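Local coordinates for CurJ (Moorea producens 3L, PDB 5TZ6), which forms a polyketide synthase dehydratase domain of curacin biosynthesis, and probably catalyses vinylogous dehydration of the growing polyketide chain, at residues Asn13-Ser18 with Lys22-Glu27; Thr6-Leu11 with Ala62-Ala67; Ile55-Ala60 with Arg90-Val95; Ser28-Glu33 with Val47-Ala52. The protein carries 1 engineered substitution. All coordinates share one frame; numbering follows the deposited sequence.

All four contacts lie in the first hot-dog half of the dehydratase. Along the chain, 6-11 comes first; contact 1 and then contact 4 follow before 62-67 completes contact 2. Contact 3 interlocks with contact 2, since 55-60 precedes 62-67 and 90-95 follows it. Helix 51-65 serves contacts 2, 3 and 4, while the neighbouring strands 24-30 and 90-99 tie contacts 1, 3 and 4 into the same sheet. Centres of contacts 3 and 4 are about 10 Å apart, those of 1 and 4 about 19 Å. The series thus runs from the hairpin of contact 1, which meets the second subunit, inward to contact 4, where the bound ligand sits.

Contact 1: Asn13-Ser18 with Lys22-Glu27; sequences NQKFQS and KEIFFE
K15 and F26 run abreast off the same face of an antiparallel beta hairpin built from strands 14-16 and 24-30. With CG anti to the backbone N (chi1 154°) and the rest extended, the lysine runs its methylenes past the CD2-CE2-CZ side of the ring. K15 CD comes to 3.4 Å from F26 CE2, while K15 CE lies near I24 CG2. Beyond the ring K15 NZ is hydrogen-bonded to L64 O, near the C-terminal end of helix 51-65. With an alanine here, L64 O would probably lose this donor and one flank of F26 its packing. On the other face F16 and F25 form a hydrogen-bonded pair: F25 CD1 sits at the edge of the F16 ring, 4.4 Å from CD2. Both rings also meet aromatic rings of the second subunit, so this face belongs to the dimer interface. Next to them Q14 and E27 stand side by side, Q14 CG 3.9 Å from E27 CB. The ladder carries a classic beta bulge: E27 O accepts from N13 N at 2.8 Å, bent to 130° at the hydrogen, and from Q14 N at 3.0 Å, straighter at 164°.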
loop_
_atom_site.group_PDB
_atom_site.type_symbol
_atom_site.label_atom_id
_atom_site.label_comp_id
_atom_site.label_asym_id
_atom_site.label_seq_id
_atom_site.Cartn_x
_atom_site.Cartn_y
_atom_site.Cartn_z
ATOM N N ASN A 13 -0.478 -8.416 -3.735
ATOM C CA ASN A 13 -1.772 -7.991 -3.218
ATOM C C ASN A 13 -2.029 -6.514 -3.492
ATOM O O ASN A 13 -3.089 -6.153 -4.014
ATOM C CB ASN A 13 -1.866 -8.299 -1.722
ATOM C CG ASN A 13 -1.977 -9.792 -1.442
ATOM O OD1 ASN A 13 -0.985 -10.524 -1.494
ATOM N ND2 ASN A 13 -3.193 -10.252 -1.159
ATOM N N GLN A 14 -1.081 -5.637 -3.170
ATOM C CA GLN A 14 -1.323 -4.223 -3.421
ATOM C C GLN A 14 -0.042 -3.544 -3.872
ATOM O O GLN A 14 1.064 -4.017 -3.614
ATOM C CB GLN A 14 -1.896 -3.485 -2.202
ATOM C CG GLN A 14 -0.897 -3.187 -1.103
ATOM C CD GLN A 14 -1.505 -2.363 0.019
ATOM O OE1 GLN A 14 -1.000 -1.291 0.360
ATOM N NE2 GLN A 14 -2.604 -2.852 0.586
ATOM N N LYS A 15 -0.216 -2.430 -4.572
ATOM C CA LYS A 15 0.868 -1.553 -4.982
ATOM C C LYS A 15 0.666 -0.191 -4.335
ATOM O O LYS A 15 -0.467 0.290 -4.226
ATOM C CB LYS A 15 0.907 -1.415 -6.507
ATOM C CG LYS A 15 1.516 -0.123 -7.012
ATOM C CD LYS A 15 1.637 -0.135 -8.528
ATOM C CE LYS A 15 2.364 1.104 -9.040
ATOM N NZ LYS A 15 2.454 1.124 -10.526
ATOM N N PHE A 16 1.759 0.426 -3.900
ATOM C CA PHE A 16 1.680 1.741 -3.285
ATOM C C PHE A 16 2.783 2.640 -3.814
ATOM O O PHE A 16 3.953 2.244 -3.854
ATOM C CB PHE A 16 1.784 1.675 -1.760
ATOM C CG PHE A 16 1.673 3.018 -1.110
ATOM C CD1 PHE A 16 0.441 3.630 -0.964
ATOM C CD2 PHE A 16 2.806 3.694 -0.694
ATOM C CE1 PHE A 16 0.333 4.882 -0.385
ATOM C CE2 PHE A 16 2.709 4.945 -0.115
ATOM C CZ PHE A 16 1.470 5.541 0.039
ATOM N N GLN A 17 2.398 3.855 -4.196
ATOM C CA GLN A 17 3.351 4.913 -4.476
ATOM C C GLN A 17 2.715 6.241 -4.104
ATOM O O GLN A 17 1.492 6.352 -3.975
ATOM C CB GLN A 17 3.810 4.897 -5.938
ATOM C CG GLN A 17 2.724 5.140 -6.956
ATOM C CD GLN A 17 3.252 5.042 -8.371
ATOM O OE1 GLN A 17 2.867 4.151 -9.129
ATOM N NE2 GLN A 17 4.141 5.961 -8.736
ATOM N N SER A 18 3.569 7.250 -3.918
ATOM C CA SER A 18 3.151 8.539 -3.388
ATOM C C SER A 18 4.061 9.638 -3.909
ATOM O O SER A 18 5.274 9.414 -4.052
ATOM C CB SER A 18 3.167 8.540 -1.855
ATOM O OG SER A 18 2.866 9.824 -1.333
ATOM N N LYS A 22 10.130 8.472 -2.931
ATOM C CA LYS A 22 10.901 8.174 -4.130
ATOM C C LYS A 22 10.817 6.705 -4.536
ATOM O O LYS A 22 11.011 6.394 -5.715
ATOM C CB LYS A 22 12.357 8.613 -3.942
ATOM C CG LYS A 22 13.037 8.113 -2.676
ATOM C CD LYS A 22 14.552 8.256 -2.788
ATOM C CE LYS A 22 15.245 8.024 -1.451
ATOM N NZ LYS A 22 14.882 9.061 -0.439
ATOM N N GLU A 23 10.529 5.799 -3.604
ATOM C CA GLU A 23 10.410 4.385 -3.934
ATOM C C GLU A 23 8.975 4.019 -4.312
ATOM O O GLU A 23 8.009 4.671 -3.912
ATOM C CB GLU A 23 10.878 3.505 -2.771
ATOM C CG GLU A 23 12.361 3.596 -2.469
ATOM C CD GLU A 23 12.681 4.634 -1.415
ATOM O OE1 GLU A 23 11.738 5.267 -0.894
ATOM O OE2 GLU A 23 13.878 4.820 -1.110
ATOM N N ILE A 24 8.851 2.943 -5.086
ATOM C CA ILE A 24 7.574 2.308 -5.387
ATOM C C ILE A 24 7.535 0.974 -4.658
ATOM O O ILE A 24 8.529 0.239 -4.636
ATOM C CB ILE A 24 7.374 2.110 -6.901
ATOM C CG1 ILE A 24 7.430 3.447 -7.632
ATOM C CG2 ILE A 24 6.056 1.401 -7.178
ATOM C CD1 ILE A 24 7.250 3.309 -9.128
ATOM N N PHE A 25 6.395 0.660 -4.055
ATOM C CA PHE A 25 6.275 -0.523 -3.218
ATOM C C PHE A 25 5.233 -1.479 -3.777
ATOM O O PHE A 25 4.183 -1.055 -4.263
ATOM C CB PHE A 25 5.903 -0.143 -1.783
ATOM C CG PHE A 25 6.936 0.702 -1.094
ATOM C CD1 PHE A 25 6.871 2.087 -1.152
ATOM C CD2 PHE A 25 7.968 0.113 -0.381
ATOM C CE1 PHE A 25 7.822 2.868 -0.516
ATOM C CE2 PHE A 25 8.924 0.888 0.256
ATOM C CZ PHE A 25 8.851 2.267 0.188
ATOM N N PHE A 26 5.539 -2.770 -3.713
ATOM C CA PHE A 26 4.560 -3.827 -3.925
ATOM C C PHE A 26 4.522 -4.726 -2.697
ATOM O O PHE A 26 5.564 -5.035 -2.110
ATOM C CB PHE A 26 4.870 -4.630 -5.188
ATOM C CG PHE A 26 4.799 -3.811 -6.447
ATOM C CD1 PHE A 26 5.904 -3.112 -6.906
ATOM C CD2 PHE A 26 3.614 -3.719 -7.157
ATOM C CE1 PHE A 26 5.829 -2.347 -8.064
ATOM C CE2 PHE A 26 3.533 -2.953 -8.315
ATOM C CZ PHE A 26 4.644 -2.269 -8.768
ATOM N N GLU A 27 3.317 -5.113 -2.292
ATOM C CA GLU A 27 3.101 -5.838 -1.050
ATOM C C GLU A 27 2.282 -7.090 -1.314
ATOM O O GLU A 27 1.292 -7.063 -2.059
ATOM C CB GLU A 27 2.391 -4.968 -0.004
ATOM C CG GLU A 27 2.295 -5.623 1.364
ATOM C CD GLU A 27 1.765 -4.682 2.430
ATOM O OE1 GLU A 27 2.573 -3.927 3.012
ATOM O OE2 GLU A 27 0.542 -4.702 2.689
#

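Contact 2: Thr6-Leu11 with Ala62-Ala67; sequences TKLHPL and ASLTFA
L8 and H9 lay the loop that leads into strand 14-16 against S63 and L64 near the C-terminal end of helix 51-65, the long helix of the first hot-dog half. The apolar part is a single leucine pair. The two leucines meet nearly perpendicular, and it is one methyl of L64 that does most of the touching: CD1 lies 3.7 Å from L8 CB and 4.2 Å from L8 CD1. The other branch, L64 CD2, approaches the loop backbone, 4.2 Å from L8 O. L64 has its CG anti to the carbonyl carbon (chi1 -65°), which sends both methyls out from the helix toward the loop. L8 is exposed and H9 buried, so the contact runs from the surface inward.

The H9-S63 approach is looser, and no hydrogen bond joins the two segments. The H9 imidazole approaches S63 obliquely and has its polar partner in Q212, whose OE1 is hydrogen-bonded to H9 NE2. H9 also packs on A60, one turn before L64, and S63 touches Q212, so loop, helix and the Q212 region meet here.

Backbone bonds run close to the helix C-terminus: A62 O accepts from both T65 N, at 2.9 Å, and F66 N, at 2.8 Å. S63 OG is hydrogen-bonded to A60 O within the helix, and meets the histidine ring by packing alone, 4.0 Å from H9 CD2.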
loop_
_atom_site.group_PDB
_atom_site.type_symbol
_atom_site.label_atom_id
_atom_site.label_comp_id
_atom_site.label_asym_id
_atom_site.label_seq_id
_atom_site.Cartn_x
_atom_site.Cartn_y
_atom_site.Cartn_z
ATOM N N THR A 6 -10.049 -8.382 -5.471
ATOM C CA THR A 6 -9.145 -7.262 -5.704
ATOM C C THR A 6 -7.692 -7.682 -5.486
ATOM O O THR A 6 -7.093 -7.403 -4.446
ATOM C CB THR A 6 -9.488 -6.065 -4.798
ATOM O OG1 THR A 6 -9.767 -6.530 -3.473
ATOM C CG2 THR A 6 -10.703 -5.322 -5.338
ATOM N N LYS A 7 -7.137 -8.355 -6.492
ATOM C CA LYS A 7 -5.762 -8.839 -6.481
ATOM C C LYS A 7 -5.080 -8.338 -7.745
ATOM O O LYS A 7 -5.502 -8.684 -8.854
ATOM C CB LYS A 7 -5.730 -10.371 -6.428
ATOM C CG LYS A 7 -4.524 -11.009 -5.754
ATOM C CD LYS A 7 -4.761 -12.514 -5.625
ATOM C CE LYS A 7 -3.613 -13.242 -4.949
ATOM N NZ LYS A 7 -3.922 -14.692 -4.778
ATOM N N LEU A 8 -4.033 -7.525 -7.585
ATOM C CA LEU A 8 -3.374 -6.955 -8.757
ATOM C C LEU A 8 -2.703 -8.038 -9.593
ATOM O O LEU A 8 -2.682 -7.951 -10.827
ATOM C CB LEU A 8 -2.351 -5.901 -8.331
ATOM C CG LEU A 8 -2.863 -4.766 -7.440
ATOM C CD1 LEU A 8 -1.733 -3.817 -7.060
ATOM C CD2 LEU A 8 -3.999 -4.010 -8.120
ATOM N N HIS A 9 -2.173 -9.071 -8.939
ATOM C CA HIS A 9 -1.429 -10.143 -9.576
ATOM C C HIS A 9 -1.416 -11.275 -8.567
ATOM O O HIS A 9 -1.252 -11.004 -7.370
ATOM C CB HIS A 9 -0.003 -9.695 -9.926
ATOM C CG HIS A 9 0.732 -10.630 -10.840
ATOM N ND1 HIS A 9 1.196 -11.864 -10.435
ATOM C CD2 HIS A 9 1.101 -10.498 -12.137
ATOM C CE1 HIS A 9 1.811 -12.455 -11.446
ATOM N NE2 HIS A 9 1.766 -11.647 -12.489
ATOM N N PRO A 10 -1.592 -12.532 -8.984
ATOM C CA PRO A 10 -1.678 -13.623 -7.998
ATOM C C PRO A 10 -0.549 -13.592 -6.973
ATOM O O PRO A 10 -0.684 -14.143 -5.876
ATOM C CB PRO A 10 -1.631 -14.897 -8.861
ATOM C CG PRO A 10 -1.311 -14.438 -10.274
ATOM C CD PRO A 10 -1.765 -13.013 -10.365
ATOM N N LEU A 11 0.557 -12.929 -7.310
ATOM C CA LEU A 11 1.708 -12.821 -6.426
ATOM C C LEU A 11 1.793 -11.481 -5.706
ATOM O O LEU A 11 2.689 -11.299 -4.878
ATOM C CB LEU A 11 2.996 -13.037 -7.223
ATOM C CG LEU A 11 3.241 -14.437 -7.771
ATOM C CD1 LEU A 11 4.520 -14.454 -8.588
ATOM C CD2 LEU A 11 3.298 -15.456 -6.637
ATOM N N ALA A 62 7.176 -5.612 -12.448
ATOM C CA ALA A 62 7.446 -5.060 -13.767
ATOM C C ALA A 62 6.162 -4.928 -14.570
ATOM O O ALA A 62 5.878 -3.871 -15.144
ATOM C CB ALA A 62 8.458 -5.943 -14.497
ATOM N N SER A 63 5.371 -6.002 -14.624
ATOM C CA SER A 63 4.144 -5.957 -15.409
ATOM C C SER A 63 3.162 -4.933 -14.862
ATOM O O SER A 63 2.308 -4.452 -15.611
ATOM C CB SER A 63 3.486 -7.335 -15.455
ATOM O OG SER A 63 2.606 -7.512 -14.361
ATOM N N LEU A 64 3.289 -4.552 -13.594
ATOM C CA LEU A 64 2.444 -3.494 -13.060
ATOM C C LEU A 64 3.084 -2.113 -13.130
ATOM O O LEU A 64 2.449 -1.137 -12.716
ATOM C CB LEU A 64 2.053 -3.799 -11.612
ATOM C CG LEU A 64 1.169 -5.022 -11.392
ATOM C CD1 LEU A 64 0.980 -5.268 -9.904
ATOM C CD2 LEU A 64 -0.168 -4.837 -12.085
ATOM N N THR A 65 4.307 -1.990 -13.646
ATOM C CA THR A 65 4.908 -0.663 -13.748
ATOM C C THR A 65 5.299 -0.273 -15.165
ATOM O O THR A 65 5.073 0.871 -15.561
ATOM C CB THR A 65 6.142 -0.549 -12.837
ATOM O OG1 THR A 65 6.885 -1.770 -12.879
ATOM C CG2 THR A 65 5.718 -0.268 -11.407
ATOM N N PHE A 66 5.871 -1.183 -15.948
ATOM C CA PHE A 66 6.232 -0.843 -17.316
ATOM C C PHE A 66 5.024 -0.993 -18.239
ATOM O O PHE A 66 4.061 -1.703 -17.938
ATOM C CB PHE A 66 7.384 -1.721 -17.806
ATOM C CG PHE A 66 8.671 -1.516 -17.051
ATOM C CD1 PHE A 66 9.111 -0.240 -16.739
ATOM C CD2 PHE A 66 9.433 -2.602 -16.643
ATOM C CE1 PHE A 66 10.293 -0.050 -16.044
ATOM C CE2 PHE A 66 10.613 -2.417 -15.946
ATOM C CZ PHE A 66 11.042 -1.143 -15.646
ATOM N N ALA A 67 5.075 -0.294 -19.375
ATOM C CA ALA A 67 4.050 -0.492 -20.394
ATOM C C ALA A 67 4.359 -1.674 -21.307
ATOM O O ALA A 67 3.433 -2.306 -21.827
ATOM C CB ALA A 67 3.879 0.782 -21.223
#

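Contact 3: Ile55-Ala60 with Arg90-Val95; sequences ISLLLA and RTVQVV
V94 N, on the residue that meets both L57 and L58 across this contact, is hydrogen-bonded to F26 O on strand 24-30, which fixes V94 in its sheet. Two residues back, V92 N bonds in the same way to S28 O. These bonds hold the two valines on one face of strand 90-99, turned toward helix 51-65, in the helix-on-sheet packing of a hot-dog fold. The local axes pass 10.0 Å apart and cross at -57°.

On the helix side L57 reaches along the strand. Its CG is anti to the backbone N (chi1 -178°), and this carries the branch out over the strand, where CD2 touches both valines: V94 CG2 at 3.8 Å and V92 CG1 at 3.9 Å. L57 and V94 run antiparallel past one another, overlapping at their branches. L58 starts off to one flank, yet its CD2 swings back to meet V94 CG1 at 3.6 Å, so the two methyls of V94 are shared out between successive leucines. L58 also packs on F105 and I73, while V92 reaches F30.

Q93 and V95 point away from the helix, and Q93 bonds to Q17 and S18 of the second subunit. The four side chains that meet here, L57, L58, V92 and V94, are all aliphatic and buried, and no hydrogen bond ties the two segments together, so between them the hold is probably hydrophobic: methyl packing and the exclusion of water.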
loop_
_atom_site.group_PDB
_atom_site.type_symbol
_atom_site.label_atom_id
_atom_site.label_comp_id
_atom_site.label_asym_id
_atom_site.label_seq_id
_atom_site.Cartn_x
_atom_site.Cartn_y
_atom_site.Cartn_z
ATOM N N ILE A 55 12.169 -14.010 -8.560
ATOM C CA ILE A 55 12.255 -13.575 -9.952
ATOM C C ILE A 55 10.859 -13.435 -10.550
ATOM O O ILE A 55 10.524 -12.417 -11.172
ATOM C CB ILE A 55 13.131 -14.546 -10.763
ATOM C CG1 ILE A 55 14.555 -14.561 -10.192
ATOM C CG2 ILE A 55 13.076 -14.221 -12.251
ATOM C CD1 ILE A 55 15.600 -15.074 -11.147
ATOM N N SER A 56 10.021 -14.454 -10.366
ATOM C CA SER A 56 8.646 -14.371 -10.851
ATOM C C SER A 56 7.912 -13.177 -10.235
ATOM O O SER A 56 7.144 -12.480 -10.917
ATOM C CB SER A 56 7.935 -15.696 -10.558
ATOM O OG SER A 56 6.542 -15.609 -10.768
ATOM N N LEU A 57 8.183 -12.890 -8.959
ATOM C CA LEU A 57 7.556 -11.758 -8.282
ATOM C C LEU A 57 7.982 -10.433 -8.904
ATOM O O LEU A 57 7.159 -9.519 -9.078
ATOM C CB LEU A 57 7.901 -11.795 -6.794
ATOM C CG LEU A 57 7.316 -10.732 -5.864
ATOM C CD1 LEU A 57 5.801 -10.758 -5.899
ATOM C CD2 LEU A 57 7.815 -10.965 -4.445
ATOM N N LEU A 58 9.265 -10.310 -9.255
ATOM C CA LEU A 58 9.709 -9.072 -9.886
ATOM C C LEU A 58 9.133 -8.937 -11.288
ATOM O O LEU A 58 8.788 -7.832 -11.712
ATOM C CB LEU A 58 11.230 -8.998 -9.904
ATOM C CG LEU A 58 11.765 -8.693 -8.502
ATOM C CD1 LEU A 58 13.158 -9.264 -8.294
ATOM C CD2 LEU A 58 11.742 -7.190 -8.254
ATOM N N LEU A 59 9.012 -10.042 -12.027
ATOM C CA LEU A 59 8.319 -9.943 -13.307
ATOM C C LEU A 59 6.901 -9.421 -13.115
ATOM O O LEU A 59 6.417 -8.611 -13.917
ATOM C CB LEU A 59 8.307 -11.291 -14.030
ATOM C CG LEU A 59 9.670 -11.830 -14.476
ATOM C CD1 LEU A 59 9.507 -13.089 -15.322
ATOM C CD2 LEU A 59 10.457 -10.776 -15.225
ATOM N N ALA A 60 6.215 -9.865 -12.058
ATOM C CA ALA A 60 4.889 -9.313 -11.781
ATOM C C ALA A 60 4.949 -7.800 -11.565
ATOM O O ALA A 60 4.229 -7.033 -12.225
ATOM C CB ALA A 60 4.269 -10.008 -10.572
ATOM N N ARG A 90 4.236 -14.533 6.006
ATOM C CA ARG A 90 5.233 -13.470 5.993
ATOM C C ARG A 90 4.816 -12.391 5.004
ATOM O O ARG A 90 4.451 -12.701 3.865
ATOM C CB ARG A 90 6.610 -14.018 5.615
ATOM C CG ARG A 90 7.191 -14.996 6.611
ATOM C CD ARG A 90 7.913 -14.286 7.738
ATOM N NE ARG A 90 9.026 -13.485 7.242
ATOM C CZ ARG A 90 10.073 -13.124 7.979
ATOM N NH1 ARG A 90 10.151 -13.507 9.247
ATOM N NH2 ARG A 90 11.045 -12.391 7.451
ATOM N N THR A 91 4.852 -11.132 5.444
ATOM C CA THR A 91 4.669 -10.020 4.518
ATOM C C THR A 91 5.928 -9.822 3.684
ATOM O O THR A 91 7.033 -9.697 4.223
ATOM C CB THR A 91 4.329 -8.729 5.264
ATOM O OG1 THR A 91 3.099 -8.895 5.981
ATOM C CG2 THR A 91 4.171 -7.576 4.279
ATOM N N VAL A 92 5.754 -9.774 2.367
ATOM C CA VAL A 92 6.844 -9.606 1.416
ATOM C C VAL A 92 6.603 -8.338 0.619
ATOM O O VAL A 92 5.499 -8.123 0.101
ATOM C CB VAL A 92 6.967 -10.817 0.477
ATOM C CG1 VAL A 92 8.043 -10.567 -0.562
ATOM C CG2 VAL A 92 7.275 -12.062 1.282
ATOM N N GLN A 93 7.632 -7.503 0.518
ATOM C CA GLN A 93 7.560 -6.259 -0.228
ATOM C C GLN A 93 8.667 -6.218 -1.268
ATOM O O GLN A 93 9.785 -6.693 -1.025
ATOM C CB GLN A 93 7.679 -5.043 0.681
ATOM C CG GLN A 93 6.543 -4.857 1.660
ATOM C CD GLN A 93 6.783 -3.665 2.563
ATOM O OE1 GLN A 93 7.927 -3.264 2.780
ATOM N NE2 GLN A 93 5.707 -3.076 3.073
ATOM N N VAL A 94 8.320 -5.691 -2.440
ATOM C CA VAL A 94 9.273 -5.292 -3.464
ATOM C C VAL A 94 9.424 -3.783 -3.390
ATOM O O VAL A 94 8.430 -3.046 -3.467
ATOM C CB VAL A 94 8.808 -5.727 -4.862
ATOM C CG1 VAL A 94 9.799 -5.251 -5.917
ATOM C CG2 VAL A 94 8.645 -7.238 -4.915
ATOM N N VAL A 95 10.661 -3.319 -3.261
ATOM C CA VAL A 95 10.966 -1.902 -3.131
ATOM C C VAL A 95 11.795 -1.503 -4.340
ATOM O O VAL A 95 12.880 -2.058 -4.569
ATOM C CB VAL A 95 11.706 -1.589 -1.823
ATOM C CG1 VAL A 95 11.840 -0.088 -1.635
ATOM C CG2 VAL A 95 10.976 -2.221 -0.642
#

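Contact 4: Ser28-Glu33 with Val47-Ala52; sequences SYFSTE and VVVPGA. With 7OD ((2E,5R)-5-hydroxy-2-methylhept-2-enoic acid), chain C.
F30 and V49 make a small apolar contact between strand 24-30 and strand 46-49, close to where the chain enters helix 51-65. The valine comes in roughly square to the phenylalanine side chain. V49 CG2 lies at the edge of the F30 ring, in its plane and 3.9 Å from CD2, while V49 CG1 comes within 4.1 Å of CE2. Both methyls are thus set along one side of the ring, helped by a chi1 of 178° that puts CG1 anti to the backbone N and CG2 beside it. F30 also packs on S53 and L57 of the helix. In the hot-dog fold such a helix is wrapped by the sheet, and here F30 fills part of the space between them. Farther along, T32 CG2 and V47 CG2 approach to 4.2 Å, a lighter touch closer to the surface. No hydrogen bond joins the two segments. Beyond V49, P50 takes the N-cap position of the helix and, with G51, lines the ligand pocket. P50 CA is 3.7 Å from the methyl carbon CAK of the bound hydroxy-methylheptenoic acid, and G51 N is 3.9 Å from CAK. The ligand is also hydrogen-bonded to OD1 of D219, on which P50 packs.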
loop_
_atom_site.group_PDB
_atom_site.type_symbol
_atom_site.label_atom_id
_atom_site.label_comp_id
_atom_site.label_asym_id
_atom_site.label_seq_id
_atom_site.Cartn_x
_atom_site.Cartn_y
_atom_site.Cartn_z
ATOM N N SER A 28 2.696 -8.177 -0.666
ATOM C CA SER A 28 2.207 -9.518 -0.936
ATOM C C SER A 28 2.281 -10.306 0.361
ATOM O O SER A 28 3.159 -10.062 1.192
ATOM C CB SER A 28 3.028 -10.198 -2.033
ATOM O OG SER A 28 2.332 -11.309 -2.567
ATOM N N TYR A 29 1.351 -11.242 0.542
ATOM C CA TYR A 29 1.250 -12.008 1.785
ATOM C C TYR A 29 1.548 -13.473 1.483
ATOM O O TYR A 29 0.702 -14.194 0.945
ATOM C CB TYR A 29 -0.123 -11.822 2.420
ATOM C CG TYR A 29 -0.447 -10.371 2.675
ATOM C CD1 TYR A 29 0.279 -9.626 3.596
ATOM C CD2 TYR A 29 -1.475 -9.740 1.988
ATOM C CE1 TYR A 29 -0.009 -8.291 3.824
ATOM C CE2 TYR A 29 -1.770 -8.410 2.209
ATOM C CZ TYR A 29 -1.036 -7.689 3.127
ATOM O OH TYR A 29 -1.337 -6.362 3.344
ATOM N N PHE A 30 2.747 -13.915 1.856
ATOM C CA PHE A 30 3.244 -15.235 1.483
ATOM C C PHE A 30 2.866 -16.262 2.544
ATOM O O PHE A 30 3.221 -16.116 3.723
ATOM C CB PHE A 30 4.757 -15.195 1.277
ATOM C CG PHE A 30 5.168 -14.853 -0.130
ATOM C CD1 PHE A 30 4.671 -13.727 -0.754
ATOM C CD2 PHE A 30 6.063 -15.648 -0.818
ATOM C CE1 PHE A 30 5.046 -13.409 -2.045
ATOM C CE2 PHE A 30 6.447 -15.336 -2.106
ATOM C CZ PHE A 30 5.938 -14.213 -2.720
ATOM N N SER A 31 2.143 -17.293 2.114
ATOM C CA SER A 31 1.697 -18.380 2.972
ATOM C C SER A 31 1.221 -19.516 2.083
ATOM O O SER A 31 0.924 -19.319 0.900
ATOM C CB SER A 31 0.575 -17.938 3.915
ATOM O OG SER A 31 -0.632 -17.733 3.199
ATOM N N THR A 32 1.153 -20.714 2.669
ATOM C CA THR A 32 0.712 -21.878 1.909
ATOM C C THR A 32 -0.749 -21.752 1.497
ATOM O O THR A 32 -1.143 -22.275 0.449
ATOM C CB THR A 32 0.934 -23.156 2.718
ATOM O OG1 THR A 32 0.310 -23.026 4.001
ATOM C CG2 THR A 32 2.419 -23.421 2.900
ATOM N N GLU A 33 -1.565 -21.069 2.303
ATOM C CA GLU A 33 -2.966 -20.887 1.939
ATOM C C GLU A 33 -3.118 -19.938 0.753
ATOM O O GLU A 33 -3.916 -20.201 -0.156
ATOM C CB GLU A 33 -3.757 -20.379 3.143
ATOM C CG GLU A 33 -5.200 -20.018 2.826
ATOM C CD GLU A 33 -6.034 -19.798 4.073
ATOM O OE1 GLU A 33 -5.686 -20.372 5.128
ATOM O OE2 GLU A 33 -7.036 -19.056 4.000
ATOM N N VAL A 47 8.999 -25.098 4.803
ATOM C CA VAL A 47 8.547 -24.435 3.589
ATOM C C VAL A 47 9.514 -23.304 3.281
ATOM O O VAL A 47 9.712 -22.399 4.100
ATOM C CB VAL A 47 7.119 -23.910 3.750
ATOM C CG1 VAL A 47 6.735 -23.061 2.553
ATOM C CG2 VAL A 47 6.153 -25.070 3.922
ATOM N N VAL A 48 10.102 -23.338 2.090
ATOM C CA VAL A 48 11.092 -22.355 1.675
ATOM C C VAL A 48 10.680 -21.791 0.327
ATOM O O VAL A 48 10.234 -22.528 -0.560
ATOM C CB VAL A 48 12.507 -22.963 1.601
ATOM C CG1 VAL A 48 13.461 -22.000 0.902
ATOM C CG2 VAL A 48 13.018 -23.287 2.994
ATOM N N VAL A 49 10.825 -20.475 0.174
ATOM C CA VAL A 49 10.573 -19.791 -1.082
ATOM C C VAL A 49 11.897 -19.691 -1.829
ATOM O O VAL A 49 12.796 -18.965 -1.361
ATOM C CB VAL A 49 9.966 -18.403 -0.859
ATOM C CG1 VAL A 49 9.772 -17.703 -2.191
ATOM C CG2 VAL A 49 8.655 -18.513 -0.101
ATOM N N PRO A 50 12.070 -20.357 -2.960
ATOM C CA PRO A 50 13.331 -20.259 -3.694
ATOM C C PRO A 50 13.474 -18.914 -4.398
ATOM O O PRO A 50 12.504 -18.184 -4.615
ATOM C CB PRO A 50 13.241 -21.411 -4.699
ATOM C CG PRO A 50 11.773 -21.579 -4.930
ATOM C CD PRO A 50 11.118 -21.286 -3.608
ATOM N N GLY A 51 14.723 -18.598 -4.757
ATOM C CA GLY A 51 14.997 -17.346 -5.457
ATOM C C GLY A 51 14.165 -17.184 -6.718
ATOM O O GLY A 51 13.624 -16.104 -6.994
ATOM N N ALA A 52 14.070 -18.251 -7.513
ATOM C CA ALA A 52 13.249 -18.260 -8.719
ATOM C C ALA A 52 11.897 -17.610 -8.454
ATOM O O ALA A 52 11.381 -16.852 -9.285
ATOM C CB ALA A 52 13.061 -19.693 -9.224
HETATM O OAB 7OD C . 17.762 -24.530 -1.105
HETATM C CAA 7OD C . 17.462 -23.354 -1.396
HETATM O OAI 7OD C . 17.405 -22.486 -0.495
HETATM C CAC 7OD C . 17.169 -22.977 -2.852
HETATM C CAK 7OD C . 16.799 -21.526 -3.202
HETATM C CAD 7OD C . 17.241 -24.040 -3.961
HETATM C CAE 7OD C . 16.940 -23.612 -5.407
HETATM C CAF 7OD C . 17.176 -24.682 -6.501
HETATM O OAH 7OD C . 15.911 -25.186 -6.937
HETATM C CAG 7OD C . 18.044 -25.862 -6.049
HETATM C CAJ 7OD C . 18.507 -26.618 -7.297
#